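Local atomic coordinates of glycinin A3B4 subunit (Glycine max, PDB entry 2D5F), a protein that serves as a seed storage globulin of the 11S type, a two-cupin subunit that assembles into hexamers. Residues 62-67 / 161-166; 69-74 / 115-120; 75-80 / 134-139. One frame throughout, in Å; residues are numbered along the deposited sequence.

Interaction 1 of 3, residues 62-67 / 161-166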
loop_
_atom_site.group_PDB
_atom_site.type_symbol
_atom_site.label_atom_id
_atom_site.label_comp_id
_atom_site.label_asym_id
_atom_site.label_seq_id
_atom_site.Cartn_x
_atom_site.Cartn_y
_atom_site.Cartn_z
ATOM N N TYR B 62 -19.030 22.037 8.596
ATOM C CA TYR B 62 -18.103 21.200 7.841
ATOM C C TYR B 62 -17.796 21.860 6.494
ATOM O O TYR B 62 -18.578 22.676 5.998
ATOM C CB TYR B 62 -18.670 19.794 7.621
ATOM C CG TYR B 62 -19.956 19.741 6.828
ATOM C CD1 TYR B 62 -21.192 19.904 7.453
ATOM C CD2 TYR B 62 -19.941 19.520 5.447
ATOM C CE1 TYR B 62 -22.386 19.842 6.725
ATOM C CE2 TYR B 62 -21.124 19.463 4.711
ATOM C CZ TYR B 62 -22.344 19.624 5.358
ATOM O OH TYR B 62 -23.516 19.571 4.640
ATOM N N SER B 63 -16.641 21.522 5.927
ATOM C CA SER B 63 -16.209 22.055 4.638
ATOM C C SER B 63 -15.692 20.890 3.788
ATOM O O SER B 63 -15.216 19.885 4.322
ATOM C CB SER B 63 -15.107 23.101 4.830
ATOM O OG SER B 63 -15.603 24.238 5.519
ATOM N N PRO B 64 -15.774 21.016 2.455
ATOM C CA PRO B 64 -15.331 19.977 1.514
ATOM C C PRO B 64 -13.831 19.861 1.244
ATOM O O PRO B 64 -13.425 19.464 0.154
ATOM C CB PRO B 64 -16.120 20.311 0.253
ATOM C CG PRO B 64 -16.111 21.806 0.271
ATOM C CD PRO B 64 -16.402 22.139 1.736
ATOM N N TYR B 65 -13.012 20.205 2.231
ATOM C CA TYR B 65 -11.560 20.102 2.095
ATOM C C TYR B 65 -10.992 20.053 3.500
ATOM O O TYR B 65 -11.668 20.409 4.456
ATOM C CB TYR B 65 -10.978 21.305 1.331
ATOM C CG TYR B 65 -11.613 22.631 1.699
ATOM C CD1 TYR B 65 -12.643 23.173 0.924
ATOM C CD2 TYR B 65 -11.218 23.320 2.847
ATOM C CE1 TYR B 65 -13.267 24.368 1.282
ATOM C CE2 TYR B 65 -11.836 24.513 3.217
ATOM C CZ TYR B 65 -12.862 25.031 2.430
ATOM O OH TYR B 65 -13.490 26.200 2.807
ATOM N N PRO B 66 -9.756 19.576 3.654
ATOM C CA PRO B 66 -9.263 19.554 5.029
ATOM C C PRO B 66 -8.785 20.919 5.503
ATOM O O PRO B 66 -8.522 21.813 4.698
ATOM C CB PRO B 66 -8.149 18.509 4.987
ATOM C CG PRO B 66 -7.663 18.559 3.596
ATOM C CD PRO B 66 -8.903 18.771 2.761
ATOM N N GLN B 67 -8.731 21.079 6.821
ATOM C CA GLN B 67 -8.247 22.310 7.431
ATOM C C GLN B 67 -7.182 21.892 8.428
ATOM O O GLN B 67 -7.316 20.863 9.095
ATOM C CB GLN B 67 -9.350 23.038 8.211
ATOM C CG GLN B 67 -10.500 23.591 7.396
ATOM C CD GLN B 67 -11.539 24.277 8.273
ATOM O OE1 GLN B 67 -11.231 25.235 8.984
ATOM N NE2 GLN B 67 -12.772 23.784 8.230
ATOM N N ARG B 161 -15.767 27.082 1.330
ATOM C CA ARG B 161 -17.184 26.919 1.641
ATOM C C ARG B 161 -17.336 26.389 3.053
ATOM O O ARG B 161 -16.579 25.515 3.467
ATOM C CB ARG B 161 -17.847 25.898 0.706
ATOM C CG ARG B 161 -17.985 26.270 -0.758
ATOM C CD ARG B 161 -18.728 25.145 -1.468
ATOM N NE ARG B 161 -19.189 25.500 -2.809
ATOM C CZ ARG B 161 -18.395 25.663 -3.862
ATOM N NH1 ARG B 161 -18.915 25.986 -5.040
ATOM N NH2 ARG B 161 -17.081 25.500 -3.739
ATOM N N VAL B 162 -18.331 26.900 3.775
ATOM C CA VAL B 162 -18.603 26.444 5.132
ATOM C C VAL B 162 -20.084 26.083 5.248
ATOM O O VAL B 162 -20.960 26.937 5.083
ATOM C CB VAL B 162 -18.275 27.525 6.188
ATOM C CG1 VAL B 162 -18.443 26.941 7.598
ATOM C CG2 VAL B 162 -16.855 28.026 6.000
ATOM N N PHE B 163 -20.360 24.810 5.508
ATOM C CA PHE B 163 -21.731 24.343 5.653
ATOM C C PHE B 163 -22.077 24.297 7.139
ATOM O O PHE B 163 -21.592 23.427 7.863
ATOM C CB PHE B 163 -21.900 22.943 5.043
ATOM C CG PHE B 163 -21.728 22.897 3.546
ATOM C CD1 PHE B 163 -20.468 23.053 2.966
ATOM C CD2 PHE B 163 -22.829 22.711 2.715
ATOM C CE1 PHE B 163 -20.311 23.026 1.578
ATOM C CE2 PHE B 163 -22.684 22.681 1.325
ATOM C CZ PHE B 163 -21.424 22.838 0.754
ATOM N N TYR B 164 -22.901 25.232 7.607
ATOM C CA TYR B 164 -23.271 25.227 9.017
ATOM C C TYR B 164 -24.477 24.339 9.265
ATOM O O TYR B 164 -25.444 24.358 8.501
ATOM C CB TYR B 164 -23.559 26.649 9.530
ATOM C CG TYR B 164 -22.316 27.392 9.960
ATOM C CD1 TYR B 164 -21.663 28.269 9.092
ATOM C CD2 TYR B 164 -21.749 27.164 11.218
ATOM C CE1 TYR B 164 -20.469 28.898 9.466
ATOM C CE2 TYR B 164 -20.565 27.780 11.597
ATOM C CZ TYR B 164 -19.928 28.642 10.720
ATOM O OH TYR B 164 -18.742 29.226 11.096
ATOM N N LEU B 165 -24.399 23.543 10.324
ATOM C CA LEU B 165 -25.491 22.658 10.692
ATOM C C LEU B 165 -26.457 23.381 11.629
ATOM O O LEU B 165 -27.583 22.934 11.843
ATOM C CB LEU B 165 -24.938 21.406 11.378
ATOM C CG LEU B 165 -24.293 20.371 10.454
ATOM C CD1 LEU B 165 -23.399 19.449 11.245
ATOM C CD2 LEU B 165 -25.382 19.594 9.743
ATOM N N ALA B 166 -26.011 24.501 12.188
ATOM C CA ALA B 166 -26.841 25.271 13.111
ATOM C C ALA B 166 -26.553 26.761 13.049
ATOM O O ALA B 166 -25.539 27.191 12.501
ATOM C CB ALA B 166 -26.634 24.772 14.543
#

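Interaction 2 of 3, residues 69-74 / 115-120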
loop_
_atom_site.group_PDB
_atom_site.type_symbol
_atom_site.label_atom_id
_atom_site.label_comp_id
_atom_site.label_asym_id
_atom_site.label_seq_id
_atom_site.Cartn_x
_atom_site.Cartn_y
_atom_site.Cartn_z
ATOM N N ILE B 69 -5.348 23.539 11.605
ATOM C CA ILE B 69 -5.432 24.684 12.498
ATOM C C ILE B 69 -4.369 24.682 13.588
ATOM O O ILE B 69 -4.052 23.640 14.163
ATOM C CB ILE B 69 -6.802 24.705 13.191
ATOM C CG1 ILE B 69 -7.908 24.517 12.152
ATOM C CG2 ILE B 69 -6.998 26.017 13.942
ATOM C CD1 ILE B 69 -9.264 24.225 12.759
ATOM N N ILE B 70 -3.802 25.851 13.857
ATOM C CA ILE B 70 -2.835 25.964 14.933
ATOM C C ILE B 70 -3.450 26.910 15.955
ATOM O O ILE B 70 -3.900 28.003 15.612
ATOM C CB ILE B 70 -1.459 26.510 14.468
ATOM C CG1 ILE B 70 -0.506 26.523 15.671
ATOM C CG2 ILE B 70 -1.599 27.898 13.860
ATOM C CD1 ILE B 70 0.931 26.825 15.336
ATOM N N VAL B 71 -3.514 26.458 17.200
ATOM C CA VAL B 71 -4.069 27.259 18.279
ATOM C C VAL B 71 -2.931 28.106 18.801
ATOM O O VAL B 71 -1.968 27.572 19.344
ATOM C CB VAL B 71 -4.589 26.375 19.430
ATOM C CG1 VAL B 71 -5.194 27.242 20.515
ATOM C CG2 VAL B 71 -5.610 25.387 18.909
ATOM N N VAL B 72 -3.030 29.420 18.636
ATOM C CA VAL B 72 -1.970 30.301 19.096
ATOM C C VAL B 72 -2.247 30.943 20.455
ATOM O O VAL B 72 -1.384 31.624 20.997
ATOM C CB VAL B 72 -1.665 31.412 18.058
ATOM C CG1 VAL B 72 -1.297 30.777 16.713
ATOM C CG2 VAL B 72 -2.855 32.347 17.911
ATOM N N GLN B 73 -3.435 30.722 21.012
ATOM C CA GLN B 73 -3.763 31.299 22.315
ATOM C C GLN B 73 -4.971 30.646 22.974
ATOM O O GLN B 73 -5.986 30.393 22.322
ATOM C CB GLN B 73 -4.039 32.804 22.193
ATOM C CG GLN B 73 -4.177 33.512 23.544
ATOM C CD GLN B 73 -4.629 34.962 23.424
ATOM O OE1 GLN B 73 -5.818 35.274 23.548
ATOM N NE2 GLN B 73 -3.682 35.853 23.169
ATOM N N GLY B 74 -4.857 30.387 24.271
ATOM C CA GLY B 74 -5.964 29.801 25.005
ATOM C C GLY B 74 -6.055 28.290 25.027
ATOM O O GLY B 74 -5.124 27.579 24.633
ATOM N N ARG B 115 -12.158 16.086 22.507
ATOM C CA ARG B 115 -10.716 16.250 22.477
ATOM C C ARG B 115 -10.344 17.637 22.973
ATOM O O ARG B 115 -10.940 18.635 22.568
ATOM C CB ARG B 115 -10.186 16.042 21.054
ATOM C CG ARG B 115 -10.540 14.683 20.434
ATOM C CD ARG B 115 -11.353 14.879 19.158
ATOM N NE ARG B 115 -11.802 13.628 18.541
ATOM C CZ ARG B 115 -11.030 12.807 17.836
ATOM N NH1 ARG B 115 -11.542 11.699 17.321
ATOM N NH2 ARG B 115 -9.751 13.093 17.638
ATOM N N HIS B 116 -9.357 17.692 23.858
ATOM C CA HIS B 116 -8.897 18.951 24.417
ATOM C C HIS B 116 -7.679 19.460 23.667
ATOM O O HIS B 116 -6.875 18.670 23.176
ATOM C CB HIS B 116 -8.545 18.759 25.893
ATOM C CG HIS B 116 -9.725 18.435 26.754
ATOM N ND1 HIS B 116 -10.504 19.407 27.343
ATOM C CD2 HIS B 116 -10.285 17.248 27.088
ATOM C CE1 HIS B 116 -11.494 18.832 28.003
ATOM N NE2 HIS B 116 -11.384 17.524 27.863
ATOM N N PHE B 117 -7.552 20.779 23.575
ATOM C CA PHE B 117 -6.411 21.379 22.906
ATOM C C PHE B 117 -5.904 22.573 23.695
ATOM O O PHE B 117 -6.641 23.170 24.490
ATOM C CB PHE B 117 -6.763 21.814 21.474
ATOM C CG PHE B 117 -7.867 22.835 21.389
ATOM C CD1 PHE B 117 -9.167 22.447 21.070
ATOM C CD2 PHE B 117 -7.604 24.184 21.616
ATOM C CE1 PHE B 117 -10.191 23.389 20.978
ATOM C CE2 PHE B 117 -8.618 25.132 21.529
ATOM C CZ PHE B 117 -9.917 24.732 21.207
ATOM N N ASN B 118 -4.642 22.911 23.464
ATOM C CA ASN B 118 -3.993 24.032 24.126
ATOM C C ASN B 118 -3.177 24.793 23.090
ATOM O O ASN B 118 -2.954 24.303 21.977
ATOM C CB ASN B 118 -3.055 23.527 25.226
ATOM C CG ASN B 118 -3.795 22.845 26.351
ATOM O OD1 ASN B 118 -4.564 23.477 27.070
ATOM N ND2 ASN B 118 -3.568 21.545 26.510
ATOM N N GLU B 119 -2.737 25.992 23.458
ATOM C CA GLU B 119 -1.929 26.806 22.565
ATOM C C GLU B 119 -0.699 26.001 22.177
ATOM O O GLU B 119 -0.095 25.336 23.020
ATOM C CB GLU B 119 -1.526 28.110 23.260
ATOM C CG GLU B 119 -1.096 27.939 24.710
ATOM C CD GLU B 119 -0.929 29.272 25.431
ATOM O OE1 GLU B 119 -1.868 30.102 25.384
ATOM O OE2 GLU B 119 0.138 29.482 26.049
ATOM N N GLY B 120 -0.338 26.059 20.897
ATOM C CA GLY B 120 0.810 25.313 20.415
ATOM C C GLY B 120 0.377 24.027 19.735
ATOM O O GLY B 120 1.180 23.352 19.086
#

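Interaction 3 of 3, residues 75-80 / 134-139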
loop_
_atom_site.group_PDB
_atom_site.type_symbol
_atom_site.label_atom_id
_atom_site.label_comp_id
_atom_site.label_asym_id
_atom_site.label_seq_id
_atom_site.Cartn_x
_atom_site.Cartn_y
_atom_site.Cartn_z
ATOM N N LYS B 75 -7.199 27.799 25.499
ATOM C CA LYS B 75 -7.436 26.371 25.582
ATOM C C LYS B 75 -8.919 26.066 25.437
ATOM O O LYS B 75 -9.776 26.860 25.831
ATOM C CB LYS B 75 -6.914 25.828 26.915
ATOM C CG LYS B 75 -7.710 26.257 28.130
ATOM C CD LYS B 75 -7.071 25.704 29.400
ATOM C CE LYS B 75 -7.991 25.839 30.612
ATOM N NZ LYS B 75 -9.147 24.890 30.567
ATOM N N GLY B 76 -9.222 24.909 24.867
ATOM C CA GLY B 76 -10.605 24.538 24.681
ATOM C C GLY B 76 -10.772 23.084 24.311
ATOM O O GLY B 76 -9.887 22.251 24.528
ATOM N N ALA B 77 -11.924 22.778 23.737
ATOM C CA ALA B 77 -12.233 21.421 23.345
ATOM C C ALA B 77 -12.870 21.436 21.973
ATOM O O ALA B 77 -13.589 22.366 21.622
ATOM C CB ALA B 77 -13.186 20.799 24.353
ATOM N N ILE B 78 -12.595 20.398 21.197
ATOM C CA ILE B 78 -13.162 20.274 19.871
ATOM C C ILE B 78 -13.819 18.904 19.788
ATOM O O ILE B 78 -13.299 17.922 20.320
ATOM C CB ILE B 78 -12.075 20.389 18.778
ATOM C CG1 ILE B 78 -12.701 20.153 17.397
ATOM C CG2 ILE B 78 -10.949 19.392 19.059
ATOM C CD1 ILE B 78 -11.766 20.448 16.225
ATOM N N GLY B 79 -14.972 18.847 19.135
ATOM C CA GLY B 79 -15.664 17.589 18.985
ATOM C C GLY B 79 -16.059 17.393 17.536
ATOM O O GLY B 79 -16.483 18.340 16.877
ATOM N N PHE B 80 -15.895 16.174 17.031
ATOM C CA PHE B 80 -16.264 15.876 15.657
ATOM C C PHE B 80 -17.448 14.927 15.635
ATOM O O PHE B 80 -17.762 14.286 16.638
ATOM C CB PHE B 80 -15.120 15.193 14.907
ATOM C CG PHE B 80 -13.849 15.983 14.866
ATOM C CD1 PHE B 80 -12.976 15.969 15.945
ATOM C CD2 PHE B 80 -13.499 16.695 13.725
ATOM C CE1 PHE B 80 -11.770 16.646 15.884
ATOM C CE2 PHE B 80 -12.294 17.375 13.655
ATOM C CZ PHE B 80 -11.426 17.351 14.734
ATOM N N TYR B 134 -15.123 24.829 21.610
ATOM C CA TYR B 134 -15.566 25.609 22.753
ATOM C C TYR B 134 -14.379 26.048 23.597
ATOM O O TYR B 134 -13.448 25.276 23.823
ATOM C CB TYR B 134 -16.516 24.764 23.605
ATOM C CG TYR B 134 -16.907 25.396 24.918
ATOM C CD1 TYR B 134 -17.779 26.480 24.956
ATOM C CD2 TYR B 134 -16.397 24.916 26.126
ATOM C CE1 TYR B 134 -18.137 27.074 26.158
ATOM C CE2 TYR B 134 -16.749 25.505 27.340
ATOM C CZ TYR B 134 -17.619 26.585 27.345
ATOM O OH TYR B 134 -17.968 27.189 28.529
ATOM N N ASN B 135 -14.424 27.295 24.056
ATOM C CA ASN B 135 -13.373 27.862 24.886
ATOM C C ASN B 135 -13.627 27.414 26.321
ATOM O O ASN B 135 -14.667 27.725 26.898
ATOM C CB ASN B 135 -13.418 29.389 24.790
ATOM C CG ASN B 135 -12.261 30.056 25.492
ATOM O OD1 ASN B 135 -12.036 31.258 25.320
ATOM N ND2 ASN B 135 -11.521 29.291 26.289
ATOM N N THR B 136 -12.684 26.668 26.883
ATOM C CA THR B 136 -12.809 26.165 28.248
ATOM C C THR B 136 -12.012 26.995 29.254
ATOM O O THR B 136 -11.988 26.674 30.442
ATOM C CB THR B 136 -12.297 24.723 28.356
ATOM O OG1 THR B 136 -10.890 24.709 28.091
ATOM C CG2 THR B 136 -13.009 23.817 27.362
ATOM N N GLY B 137 -11.356 28.050 28.781
ATOM C CA GLY B 137 -10.561 28.879 29.670
ATOM C C GLY B 137 -11.060 30.304 29.790
ATOM O O GLY B 137 -12.124 30.643 29.269
ATOM N N ASP B 138 -10.288 31.147 30.467
ATOM C CA ASP B 138 -10.685 32.534 30.656
ATOM C C ASP B 138 -10.303 33.437 29.498
ATOM O O ASP B 138 -11.137 34.196 29.001
ATOM C CB ASP B 138 -10.101 33.081 31.961
ATOM C CG ASP B 138 -10.730 32.443 33.183
ATOM O OD1 ASP B 138 -11.977 32.355 33.226
ATOM O OD2 ASP B 138 -9.983 32.039 34.099
ATOM N N GLU B 139 -9.050 33.367 29.066
ATOM C CA GLU B 139 -8.632 34.198 27.951
ATOM C C GLU B 139 -9.267 33.657 26.670
ATOM O O GLU B 139 -9.679 32.498 26.603
ATOM C CB GLU B 139 -7.107 34.213 27.831
ATOM C CG GLU B 139 -6.487 32.940 27.293
ATOM C CD GLU B 139 -4.972 33.032 27.226
ATOM O OE1 GLU B 139 -4.462 34.108 26.849
ATOM O OE2 GLU B 139 -4.293 32.030 27.541
HETATM O O HOH W 1 -8.873 29.859 26.848
#

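Interaction 1 of 3, residues 62-67 / 161-166
Tyr62 and Phe163 form a buried antiparallel bridge, where the end of strand 56-62 in the first cupin barrel is met by the short strand 163-164. They are a hydrogen-bonded pair: Tyr62 N donates to Phe163 O and Phe163 N to Tyr62 O, at 3.0 and 2.8 Å, the second nearly straight with an angle of 164° at the hydrogen. Both side chains rise on the same face of the sheet. With CG of Tyr62 between its backbone N and carbonyl carbon (chi1 61°), the ring lies back over the CB of Phe163, which sits 3.5 Å from the Tyr62 ring centroid in a CH-pi contact. The two rings are almost parallel, 13° apart, but slid so far that they barely overlap. Leu165 CG comes to the edge of the Tyr62 ring. Beyond the bridge, polar side chains take over from the backbone. Ser63, small enough to lie close, donates OG to Arg161 O at 2.6 Å, in the carbonyl plane, while Tyr65 reaches across so that its OH accepts from Arg161 N at 2.9 Å. Trp384 of the second subunit stacks on Tyr62, whose OH bonds to Asn427 O there; the Arg161 guanidinium pairs with Asp157. Hydroxyls thus satisfy buried backbone groups where the strand pairing ends, and tyrosine suits position 62 by joining an apolar face to a polar tip at the subunit interface.

Interaction 2 of 3, residues 69-74 / 115-120
Val71 and Phe117 meet at about a right angle, the valine methyls set against one side of the phenylalanine ring. Val71 CG2 makes the closest touch, 3.6 Å from Phe117 CD2, and approaches the ring obliquely. Phe117 CG lies between its backbone N and carbonyl carbon (chi1 60°), a turn that brings CD2 and CE2 to the valine methyls; a branched aliphatic and a flat apolar ring suit this buried place. Glu119 works differently. Its chain, extended beyond CG, runs past Gln73 and brings OE1 to Gly74 N, which donates at 3.2 Å to the anti lone pair of that oxygen. The carboxylate thereby gives the Gly74 N-H a partner where the chain leaves its strand. Beside it, Gly120 N donates to Val71 O at 2.7 Å in an almost straight bond (171°), and Glu119 CA makes a bent CA-H...O contact with the same oxygen. Gly74 and Gly120 both have positive phi, where a CB would jam against the preceding carbonyl. Val72 and Gln73 both face Val142, a classic beta bulge at the end of strand 67-73. That strand is flanked by strands 141-147 and 121-125, while Phe117 also packs on Leu123 and on Ile78 of strand 75-80.

Interaction 3 of 3, residues 75-80 / 134-139
Lys75 and Thr136 meet where strand 75-80 begins beside the end of its antiparallel neighbour 131-135 in the cupin barrel. Lys75 CB leads to CG between the backbone N and carbonyl carbon (chi1 70°), which lays CG 3.5 Å from Thr136 OG1. CD and CE continue past the threonine, CE 4.0 Å from Thr136 OG1, and the last torsion bends the chain so that NZ donates to Thr136 OG1 at 3.0 Å and, weakly, to Thr136 O. A flexible amine on a long aliphatic stem suits this exposed place. Thr136 CG2 rests on Gly76 CA, while Thr136 N donates to Lys75 O at 3.1 Å. An alanine in place of Thr136 would probably deprive the lysine ammonium of its closer acceptor, leave the end of its chain freer to swing and lose the methyl packing on Gly76. Glycine is needed at 76, since a CB would clash with Tyr134 O. Further in, Ala77 and Tyr134 are a hydrogen-bonded pair, Ala77 N to Tyr134 O and Tyr134 N to Ala77 O, both 2.9 Å. At the turn, a water accepts from Lys75 N and donates to Glu139 O at 2.8 Å.

From the N terminus, the chain passes through 62-67, 69-74 and 75-80 almost without a break, so the first halves of all three contacts are consecutive. The return halves come at 115-120, 134-139 and 161-166. Interaction 2 closes the shortest loop, interaction 3 the next, and interaction 1 the longest, which encloses both. Interactions 2 and 3 cross, their segments alternating along the chain. They also touch, with centres 8 Å apart, because strand 107-118 runs beside strand 75-80. Interaction 2 joins the two sheets of the first cupin barrel; interactions 1 and 3 pair strands within one of them, and interaction 1 also touches the second subunit.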